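Local coordinates for putative acetyltransferase (Streptococcus mutans, PDB 4E2A), which is a GNAT-family protein that probably transfers an acyl group, likely acetyl from acetyl-CoA, to a substrate not yet identified, at residues 164-169 / 175-180. Residues are numbered along the deposited sequence; the frame is centred on the assembly and turned at random.
Sequences LGVWEK and LLYAKY
Tyr-177, near the C-terminal end of helix 171-179, lays its ring against Leu-164 and Val-166 in the second half of strand 161-167, the strand and helix being consecutive in the GNAT acetyltransferase fold. The strand pairs in parallel with 125-133 on one side and antiparallel with 195-205 on the other, and the helix packs back against this part of the sheet through an apolar contact of three residues.

Face packing dominates. Both methyls of Leu-164 lie over one face of the phenol ring: CD1 makes a CH-pi contact, 3.9 Å from the centroid of the Tyr-177 ring and 15° off its normal, while Leu-164 CD2 covers the other flank of that face, 3.7 Å from Tyr-177 CE1. Leu-164 has CG between its backbone N and carbonyl carbon (chi1 50°), and with chi2 at 80° both methyls of the fork face the ring. Phe-147 of helix 142-157 and Phe-182 also touch this leucine, and Phe-182 and Leu-202 pack on the tyrosine.

Edge packing is looser. Val-166, two residues along the strand, meets the ring near its plane, and its side chain also rests on Ala-173 and Gln-174, earlier in the helix, and on Leu-202 of the neighbouring strand. Its methyl CG2 stops 4.3 Å from Tyr-177 CE2, the same ring carbon that lies 3.8 Å from Leu-164 CD1.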
ATOM      1  N   LEU B 164      14.680   1.435  -5.932  1.00 23.00           N
ATOM      2  CA  LEU B 164      13.449   2.140  -6.224  1.00 26.04           C
ATOM      3  C   LEU B 164      12.387   1.127  -6.648  1.00 27.25           C
ATOM      4  O   LEU B 164      12.700  -0.022  -6.942  1.00 25.98           O
ATOM      5  CB  LEU B 164      13.686   3.204  -7.303  1.00 25.17           C
ATOM      6  CG  LEU B 164      14.412   2.766  -8.581  1.00 31.38           C
ATOM      7  CD1 LEU B 164      13.424   2.082  -9.484  1.00 26.37           C
ATOM      8  CD2 LEU B 164      15.008   3.980  -9.291  1.00 30.45           C
ATOM      9  N   GLY B 165      11.130   1.548  -6.640  1.00 31.93           N
ATOM     10  CA  GLY B 165      10.042   0.694  -7.066  1.00 26.06           C
ATOM     11  C   GLY B 165       9.548   1.100  -8.433  1.00 29.43           C
ATOM     12  O   GLY B 165       9.531   2.279  -8.759  1.00 31.67           O
ATOM     13  N   VAL B 166       9.151   0.120  -9.240  1.00 34.96           N
ATOM     14  CA  VAL B 166       8.591   0.402 -10.553  1.00 35.14           C
ATOM     15  C   VAL B 166       7.412  -0.535 -10.818  1.00 34.59           C
ATOM     16  O   VAL B 166       7.435  -1.704 -10.434  1.00 34.78           O
ATOM     17  CB  VAL B 166       9.649   0.246 -11.682  1.00 33.96           C
ATOM     18  CG1 VAL B 166      10.136  -1.199 -11.760  1.00 31.40           C
ATOM     19  CG2 VAL B 166       9.077   0.693 -13.027  1.00 39.58           C
ATOM     20  N   TRP B 167       6.384  -0.004 -11.469  1.00 32.65           N
ATOM     21  CA  TRP B 167       5.181  -0.758 -11.794  1.00 35.25           C
ATOM     22  C   TRP B 167       5.496  -1.874 -12.792  1.00 38.66           C
ATOM     23  O   TRP B 167       6.107  -1.626 -13.833  1.00 32.93           O
ATOM     24  CB  TRP B 167       4.138   0.190 -12.391  1.00 29.73           C
ATOM     25  CG  TRP B 167       2.812  -0.451 -12.667  1.00 44.96           C
ATOM     26  CD1 TRP B 167       2.298  -1.572 -12.070  1.00 36.35           C
ATOM     27  CD2 TRP B 167       1.833  -0.020 -13.620  1.00 37.86           C
ATOM     28  NE1 TRP B 167       1.057  -1.852 -12.584  1.00 40.80           N
ATOM     29  CE2 TRP B 167       0.751  -0.917 -13.552  1.00 41.34           C
ATOM     30  CE3 TRP B 167       1.766   1.039 -14.542  1.00 36.27           C
ATOM     31  CZ2 TRP B 167      -0.382  -0.794 -14.347  1.00 40.29           C
ATOM     32  CZ3 TRP B 167       0.645   1.171 -15.328  1.00 37.50           C
ATOM     33  CH2 TRP B 167      -0.419   0.259 -15.228  1.00 50.94           C
ATOM     34  N   GLU B 168       5.072  -3.097 -12.476  1.00 30.94           N
ATOM     35  CA  GLU B 168       5.272  -4.227 -13.377  1.00 40.72           C
ATOM     36  C   GLU B 168       4.960  -3.912 -14.843  1.00 31.74           C
ATOM     37  O   GLU B 168       5.567  -4.489 -15.733  1.00 41.03           O
ATOM     38  CB  GLU B 168       4.439  -5.427 -12.928  1.00 46.81           C
ATOM     39  CG  GLU B 168       4.758  -6.696 -13.698  1.00 45.98           C
ATOM     40  CD  GLU B 168       4.138  -7.939 -13.075  1.00 65.38           C
ATOM     41  OE1 GLU B 168       2.887  -8.061 -13.094  1.00 66.28           O
ATOM     42  OE2 GLU B 168       4.907  -8.790 -12.570  1.00 51.97           O
ATOM     43  N   LYS B 169       4.025  -2.999 -15.090  1.00 40.54           N
ATOM     44  CA  LYS B 169       3.597  -2.701 -16.461  1.00 42.29           C
ATOM     45  C   LYS B 169       4.345  -1.559 -17.130  1.00 39.46           C
ATOM     46  O   LYS B 169       4.110  -1.276 -18.307  1.00 40.62           O
ATOM     47  CB  LYS B 169       2.098  -2.399 -16.511  1.00 42.33           C
ATOM     48  CG  LYS B 169       1.229  -3.581 -16.895  1.00 51.96           C
ATOM     49  CD  LYS B 169       1.481  -4.781 -16.000  1.00 58.07           C
ATOM     50  CE  LYS B 169       0.522  -5.914 -16.345  1.00 76.72           C
ATOM     51  NZ  LYS B 169      -0.909  -5.472 -16.311  1.00 60.95           N
ATOM     52  N   LEU B 175      13.398  -0.395 -18.568  1.00 33.41           N
ATOM     53  CA  LEU B 175      14.500  -0.445 -19.495  1.00 34.98           C
ATOM     54  C   LEU B 175      15.515   0.632 -19.204  1.00 37.42           C
ATOM     55  O   LEU B 175      16.696   0.423 -19.239  1.00 39.02           O
ATOM     56  CB  LEU B 175      13.938  -0.332 -20.916  1.00 20.00           C
ATOM     57  CG  LEU B 175      13.212  -1.557 -21.452  1.00 20.00           C
ATOM     58  CD1 LEU B 175      12.827  -1.408 -22.910  1.00 20.00           C
ATOM     59  CD2 LEU B 175      14.011  -2.814 -21.251  1.00 20.00           C
ATOM     60  N   LEU B 176      15.009   1.788 -18.861  1.00 34.34           N
ATOM     61  CA  LEU B 176      15.845   2.885 -18.513  1.00 35.69           C
ATOM     62  C   LEU B 176      16.680   2.605 -17.257  1.00 40.83           C
ATOM     63  O   LEU B 176      17.862   2.783 -17.276  1.00 28.01           O
ATOM     64  CB  LEU B 176      14.996   4.123 -18.354  1.00 20.00           C
ATOM     65  CG  LEU B 176      15.794   5.390 -18.186  1.00 20.00           C
ATOM     66  CD1 LEU B 176      15.617   6.331 -19.325  1.00 20.00           C
ATOM     67  CD2 LEU B 176      15.481   6.039 -16.931  1.00 20.00           C
ATOM     68  N   TYR B 177      16.008   2.161 -16.199  1.00 31.90           N
ATOM     69  CA  TYR B 177      16.618   1.759 -14.966  1.00 28.76           C
ATOM     70  C   TYR B 177      17.687   0.701 -15.172  1.00 30.63           C
ATOM     71  O   TYR B 177      18.712   0.756 -14.579  1.00 28.29           O
ATOM     72  CB  TYR B 177      15.543   1.284 -13.998  1.00 31.93           C
ATOM     73  CG  TYR B 177      14.663   2.413 -13.528  1.00 34.92           C
ATOM     74  CD1 TYR B 177      15.176   3.625 -13.263  1.00 28.26           C
ATOM     75  CD2 TYR B 177      13.310   2.251 -13.386  1.00 44.95           C
ATOM     76  CE1 TYR B 177      14.385   4.637 -12.863  1.00 37.61           C
ATOM     77  CE2 TYR B 177      12.531   3.251 -13.001  1.00 37.20           C
ATOM     78  CZ  TYR B 177      13.060   4.435 -12.749  1.00 38.02           C
ATOM     79  OH  TYR B 177      12.244   5.394 -12.356  1.00 44.44           O
ATOM     80  N   ALA B 178      17.430  -0.232 -16.051  1.00 25.86           N
ATOM     81  CA  ALA B 178      18.370  -1.319 -16.283  1.00 41.65           C
ATOM     82  C   ALA B 178      19.679  -0.759 -16.858  1.00 42.02           C
ATOM     83  O   ALA B 178      20.748  -1.331 -16.661  1.00 33.00           O
ATOM     84  CB  ALA B 178      17.769  -2.365 -17.209  1.00 32.56           C
ATOM     85  N   LYS B 179      19.599   0.379 -17.531  1.00 30.14           N
ATOM     86  CA  LYS B 179      20.794   0.930 -18.171  1.00 41.13           C
ATOM     87  C   LYS B 179      21.743   1.548 -17.157  1.00 38.12           C
ATOM     88  O   LYS B 179      22.962   1.638 -17.394  1.00 37.18           O
ATOM     89  CB  LYS B 179      20.436   1.934 -19.267  1.00 35.29           C
ATOM     90  CG  LYS B 179      20.014   1.270 -20.552  1.00 51.16           C
ATOM     91  CD  LYS B 179      19.916   2.277 -21.686  1.00 72.77           C
ATOM     92  CE  LYS B 179      21.270   2.925 -21.953  1.00 76.90           C
ATOM     93  NZ  LYS B 179      21.181   4.000 -22.974  1.00 57.55           N
ATOM     94  N   TYR B 180      21.183   1.975 -16.031  1.00 26.86           N
ATOM     95  CA  TYR B 180      21.989   2.492 -14.936  1.00 30.32           C
ATOM     96  C   TYR B 180      22.490   1.375 -14.031  1.00 29.00           C
ATOM     97  O   TYR B 180      23.191   1.630 -13.055  1.00 38.48           O
ATOM     98  CB  TYR B 180      21.205   3.523 -14.120  1.00 27.27           C
ATOM     99  CG  TYR B 180      21.105   4.870 -14.802  1.00 27.80           C
ATOM    100  CD1 TYR B 180      22.165   5.769 -14.755  1.00 28.63           C
ATOM    101  CD2 TYR B 180      19.963   5.229 -15.509  1.00 30.25           C
ATOM    102  CE1 TYR B 180      22.087   6.995 -15.375  1.00 29.00           C
ATOM    103  CE2 TYR B 180      19.869   6.455 -16.135  1.00 34.27           C
ATOM    104  CZ  TYR B 180      20.931   7.331 -16.061  1.00 38.98           C
ATOM    105  OH  TYR B 180      20.838   8.544 -16.690  1.00 36.57           O
TER